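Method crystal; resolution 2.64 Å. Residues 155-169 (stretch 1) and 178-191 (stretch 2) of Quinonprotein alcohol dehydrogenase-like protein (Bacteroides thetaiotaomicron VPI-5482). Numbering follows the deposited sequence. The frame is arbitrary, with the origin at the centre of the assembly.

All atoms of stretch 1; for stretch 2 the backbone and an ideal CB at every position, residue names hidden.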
# COMPACT_ATOMS: atom_id res chain seq x y z
N LEU A 155 -0.81 1.68 7.47
CA LEU A 155 0.12 0.56 7.39
C LEU A 155 0.53 0.11 8.79
O LEU A 155 0.92 0.92 9.63
CB LEU A 155 1.36 0.94 6.54
CG LEU A 155 2.65 0.12 6.71
CD1 LEU A 155 2.51 -1.30 6.15
CD2 LEU A 155 3.81 0.79 6.04
N LEU A 156 0.45 -1.22 9.00
CA LEU A 156 0.93 -1.91 10.18
C LEU A 156 2.03 -2.85 9.74
O LEU A 156 1.77 -3.72 8.90
CB LEU A 156 -0.19 -2.65 10.95
CG LEU A 156 0.25 -3.58 12.08
CD1 LEU A 156 0.77 -2.80 13.25
CD2 LEU A 156 -0.89 -4.45 12.52
N VAL A 157 3.24 -2.68 10.30
CA VAL A 157 4.39 -3.53 9.99
C VAL A 157 4.49 -4.62 11.07
O VAL A 157 4.58 -4.32 12.26
CB VAL A 157 5.72 -2.72 9.82
CG1 VAL A 157 6.86 -3.64 9.39
CG2 VAL A 157 5.58 -1.58 8.81
N GLY A 158 4.40 -5.86 10.65
CA GLY A 158 4.55 -7.02 11.52
C GLY A 158 6.02 -7.36 11.54
O GLY A 158 6.54 -7.92 10.58
N THR A 159 6.72 -6.90 12.60
CA THR A 159 8.16 -7.04 12.71
C THR A 159 8.53 -7.40 14.15
O THR A 159 7.82 -7.02 15.07
CB THR A 159 8.85 -5.74 12.24
OG1 THR A 159 10.26 -5.86 12.40
CG2 THR A 159 8.33 -4.50 12.92
N SER A 160 9.64 -8.15 14.32
CA SER A 160 10.10 -8.60 15.64
C SER A 160 10.80 -7.44 16.40
O SER A 160 10.99 -7.55 17.61
CB SER A 160 11.01 -9.81 15.52
OG SER A 160 12.12 -9.50 14.71
N THR A 161 11.11 -6.31 15.71
CA THR A 161 11.72 -5.13 16.33
C THR A 161 10.66 -4.34 17.12
O THR A 161 9.64 -3.90 16.59
CB THR A 161 12.41 -4.24 15.29
OG1 THR A 161 13.28 -5.06 14.52
CG2 THR A 161 13.21 -3.11 15.93
N SER A 162 10.96 -4.15 18.41
CA SER A 162 10.14 -3.45 19.38
C SER A 162 10.24 -1.93 19.28
O SER A 162 9.22 -1.27 19.21
CB SER A 162 10.58 -3.87 20.78
OG SER A 162 9.90 -3.18 21.81
N ASN A 163 11.46 -1.37 19.31
CA ASN A 163 11.71 0.08 19.35
C ASN A 163 11.85 0.66 17.95
O ASN A 163 12.92 1.06 17.51
CB ASN A 163 12.97 0.37 20.18
CG ASN A 163 14.22 -0.35 19.75
OD1 ASN A 163 14.20 -1.47 19.21
ND2 ASN A 163 15.35 0.29 20.04
N ARG A 164 10.74 0.73 17.27
CA ARG A 164 10.60 1.29 15.93
C ARG A 164 9.14 1.61 15.68
O ARG A 164 8.29 1.14 16.43
CB ARG A 164 11.14 0.36 14.85
CG ARG A 164 10.47 -1.01 14.81
CD ARG A 164 10.64 -1.62 13.44
NE ARG A 164 9.94 -0.84 12.44
CZ ARG A 164 9.96 -1.09 11.14
NH1 ARG A 164 10.70 -2.08 10.66
NH2 ARG A 164 9.26 -0.32 10.31
N ASP A 165 8.85 2.40 14.66
CA ASP A 165 7.49 2.70 14.27
C ASP A 165 6.88 1.47 13.60
O ASP A 165 7.52 0.85 12.73
CB ASP A 165 7.44 3.95 13.35
CG ASP A 165 7.77 5.27 14.06
OD1 ASP A 165 7.71 5.30 15.31
OD2 ASP A 165 8.05 6.26 13.37
N HIS A 166 5.67 1.08 14.04
CA HIS A 166 4.96 -0.06 13.45
C HIS A 166 3.75 0.42 12.65
O HIS A 166 3.38 -0.18 11.64
CB HIS A 166 4.51 -1.05 14.53
CG HIS A 166 5.63 -1.47 15.42
ND1 HIS A 166 5.79 -0.92 16.68
CD2 HIS A 166 6.66 -2.30 15.17
CE1 HIS A 166 6.86 -1.49 17.19
NE2 HIS A 166 7.43 -2.32 16.31
N PHE A 167 3.15 1.52 13.08
CA PHE A 167 1.95 2.04 12.44
C PHE A 167 2.27 3.34 11.71
O PHE A 167 2.85 4.25 12.29
CB PHE A 167 0.86 2.25 13.50
CG PHE A 167 -0.50 2.57 12.94
CD1 PHE A 167 -1.39 1.55 12.64
CD2 PHE A 167 -0.88 3.89 12.72
CE1 PHE A 167 -2.65 1.84 12.11
CE2 PHE A 167 -2.13 4.18 12.17
CZ PHE A 167 -3.00 3.16 11.87
N TYR A 168 1.89 3.41 10.44
CA TYR A 168 2.15 4.55 9.56
C TYR A 168 0.88 5.06 8.89
O TYR A 168 0.04 4.25 8.48
CB TYR A 168 3.14 4.13 8.46
CG TYR A 168 4.52 3.71 8.96
CD1 TYR A 168 4.74 2.44 9.47
CD2 TYR A 168 5.62 4.54 8.79
CE1 TYR A 168 5.99 2.04 9.91
CE2 TYR A 168 6.89 4.16 9.23
CZ TYR A 168 7.07 2.91 9.78
OH TYR A 168 8.34 2.54 10.18
N ILE A 169 0.74 6.40 8.77
CA ILE A 169 -0.34 7.05 8.05
C ILE A 169 0.31 7.74 6.85
O ILE A 169 1.19 8.60 7.01
CB ILE A 169 -1.23 8.02 8.86
CG1 ILE A 169 -1.68 7.44 10.21
CG2 ILE A 169 -2.43 8.51 7.98
CD1 ILE A 169 -2.38 8.45 11.09
N UNK A 178 2.36 11.08 6.57
CA UNK A 178 1.71 12.01 7.46
C UNK A 178 2.22 11.84 8.87
O UNK A 178 2.66 12.81 9.49
CB UNK A 178 0.19 11.83 7.41
N UNK A 179 2.20 10.59 9.37
CA UNK A 179 2.62 10.30 10.74
C UNK A 179 2.93 8.81 10.89
O UNK A 179 2.60 8.01 10.01
CB UNK A 179 1.54 10.72 11.74
N UNK A 180 3.59 8.44 12.00
CA UNK A 180 3.94 7.07 12.36
C UNK A 180 4.21 6.97 13.87
O UNK A 180 4.48 7.99 14.52
CB UNK A 180 5.16 6.60 11.56
N UNK A 181 4.08 5.77 14.43
CA UNK A 181 4.27 5.55 15.87
C UNK A 181 4.59 4.10 16.19
O UNK A 181 4.39 3.21 15.37
CB UNK A 181 3.02 5.98 16.64
N UNK A 182 5.09 3.89 17.40
CA UNK A 182 5.43 2.60 17.98
C UNK A 182 4.16 2.00 18.53
O UNK A 182 3.35 2.73 19.10
CB UNK A 182 6.50 2.73 19.07
N UNK A 183 3.95 0.69 18.35
CA UNK A 183 2.78 -0.02 18.90
C UNK A 183 3.36 -1.20 19.67
O UNK A 183 3.36 -1.21 20.90
CB UNK A 183 1.80 -0.47 17.82
N UNK A 184 3.95 -2.14 18.94
CA UNK A 184 4.62 -3.30 19.49
C UNK A 184 5.12 -4.23 18.41
O UNK A 184 4.70 -4.16 17.25
CB UNK A 184 3.68 -4.06 20.43
N UNK A 185 6.05 -5.12 18.80
CA UNK A 185 6.60 -6.16 17.95
C UNK A 185 5.60 -7.28 17.70
O UNK A 185 4.75 -7.58 18.58
CB UNK A 185 7.87 -6.73 18.58
N UNK A 186 5.70 -7.91 16.50
CA UNK A 186 4.95 -9.09 16.04
C UNK A 186 3.43 -8.86 16.02
O UNK A 186 2.65 -9.73 16.43
CB UNK A 186 5.27 -10.29 16.94
N UNK A 187 3.03 -7.71 15.47
CA UNK A 187 1.62 -7.34 15.33
C UNK A 187 1.32 -7.21 13.86
O UNK A 187 1.91 -6.36 13.19
CB UNK A 187 1.29 -6.04 16.07
N UNK A 188 0.46 -8.10 13.33
CA UNK A 188 0.16 -8.12 11.90
C UNK A 188 -1.37 -8.00 11.59
O UNK A 188 -1.75 -8.12 10.42
CB UNK A 188 0.71 -9.41 11.30
N UNK A 189 -2.20 -7.77 12.61
CA UNK A 189 -3.64 -7.65 12.41
C UNK A 189 -4.08 -6.22 12.49
O UNK A 189 -3.89 -5.58 13.52
CB UNK A 189 -4.40 -8.49 13.44
N UNK A 190 -4.66 -5.69 11.41
CA UNK A 190 -5.11 -4.29 11.37
C UNK A 190 -6.62 -4.21 10.97
O UNK A 190 -7.07 -4.87 10.03
CB UNK A 190 -4.25 -3.49 10.38
N UNK A 191 -7.36 -3.36 11.70
CA UNK A 191 -8.77 -3.05 11.50
C UNK A 191 -8.96 -1.56 11.62
O UNK A 191 -8.41 -0.97 12.54
CB UNK A 191 -9.66 -3.79 12.50

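Position 178 pairs with the end of strand 167-169: its N donates to Ile169 O (2.8 Å), and its ideal CB lies 3.4 Å from that same oxygen. The flank of Ile169 would suit any side chain with a long aliphatic stem. The residue is Glu178, whose OE1 comes within 3.7 Å of Ile169 CG2.

Position 179 forms an antiparallel hydrogen-bonded pair with Ile169, its O accepting from Ile169 N at 2.8 Å. Its CB shares a face with Ile169, 4.6 Å from CD1, leaving room for polar or apolar groups. Asn179 occupies it, its OD1 accepting a weak bond from the N of position 180.

At position 180 the CB is confined, 3.4 Å from Phe167 O, 3.4 Å from Asp165 OD2 and 3.5 Å from Tyr168 CD2. A small side chain is favoured, and the carboxylate rewards a donor: Ser answers both demands; Ala would fit without the bond. Ser180, in the p rotamer, donates from OG to Asp165 OD2 at 2.6 Å.

Position 181 has extended backbone angles, and its O accepts from both His166 N (2.8 Å) and Phe167 N (3.1 Å). Its CB touches nothing closely, so many residues would serve; Ala181 is found.

Position 182 points sideways past Arg164 O and the His166 ring, suiting a modest aliphatic group. Val182 brings CG2 to 3.2 Å from Arg164 O.

Position 183 presents its N to His166 ND1 at 3.0 Å. Its CB heads sideways near Phe167 and Leu156, favouring an apolar residue; Val183 packs CG2 against Phe167 CB at 3.8 Å.

Position 184, with phi/psi of 177/162, favours glycine. Gly184 lays its O over one face of the His166 ring.

Position 185 sets its CB 3.4 Å from Ser160 O and 3.5 Å from Thr159 O, so little room is left and a compact side chain suits; it is Ala185, with CB 3.4 Å from Ser160 O.

Position 186 has positive phi (60/46), a conformation that Gly, Asn and Asp tolerate best. Asn186 donates from N to Thr159 O at 2.7 Å.

The ideal CB of position 187 lies 4.3 Å from Leu156 CD1, inviting an aliphatic group; Leu187 keeps that apolar contact. Positions 188 and 189 point away and constrain little; they hold Ser188 and Gly189.

Position 190 points toward Leu156 and Phe167, calling for a branched aliphatic residue. Leu190 places CD1 3.5 Å from Phe167 CE1. Position 191, out of reach, is Thr191.

Stretch 2, residues 178-191: ENSAVVGANLSGLT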
# COMPACT_ATOMS: atom_id res chain seq x y z
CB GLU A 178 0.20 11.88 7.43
CG GLU A 178 -0.37 12.40 6.12
CD GLU A 178 -1.87 12.49 6.07
OE1 GLU A 178 -2.53 12.11 7.07
OE2 GLU A 178 -2.39 12.99 5.05
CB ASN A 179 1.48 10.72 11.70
CG ASN A 179 1.85 10.93 13.13
OD1 ASN A 179 3.02 10.88 13.51
ND2 ASN A 179 0.83 11.18 13.96
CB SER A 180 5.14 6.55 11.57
OG SER A 180 6.30 7.32 11.83
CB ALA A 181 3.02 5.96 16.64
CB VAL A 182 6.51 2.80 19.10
CG1 VAL A 182 6.84 1.51 19.84
CG2 VAL A 182 7.77 3.46 18.55
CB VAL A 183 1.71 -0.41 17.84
CG1 VAL A 183 0.51 -1.07 18.50
CG2 VAL A 183 1.28 0.79 17.01
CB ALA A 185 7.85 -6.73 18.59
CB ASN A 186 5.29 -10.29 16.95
CG ASN A 186 6.75 -10.62 16.97
OD1 ASN A 186 7.35 -10.81 18.03
ND2 ASN A 186 7.39 -10.61 15.81
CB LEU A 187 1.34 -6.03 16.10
CG LEU A 187 1.68 -6.01 17.59
CD1 LEU A 187 1.42 -4.67 18.15
CD2 LEU A 187 0.94 -7.09 18.37
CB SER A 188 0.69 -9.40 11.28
OG SER A 188 0.09 -10.55 11.86
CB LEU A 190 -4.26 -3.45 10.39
CG LEU A 190 -4.56 -1.92 10.30
CD1 LEU A 190 -4.35 -1.23 11.65
CD2 LEU A 190 -3.77 -1.25 9.20
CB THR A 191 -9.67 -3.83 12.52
OG1 THR A 191 -9.31 -5.20 12.61
CG2 THR A 191 -11.15 -3.72 12.20
O HOH W 1 4.80 -5.42 14.89
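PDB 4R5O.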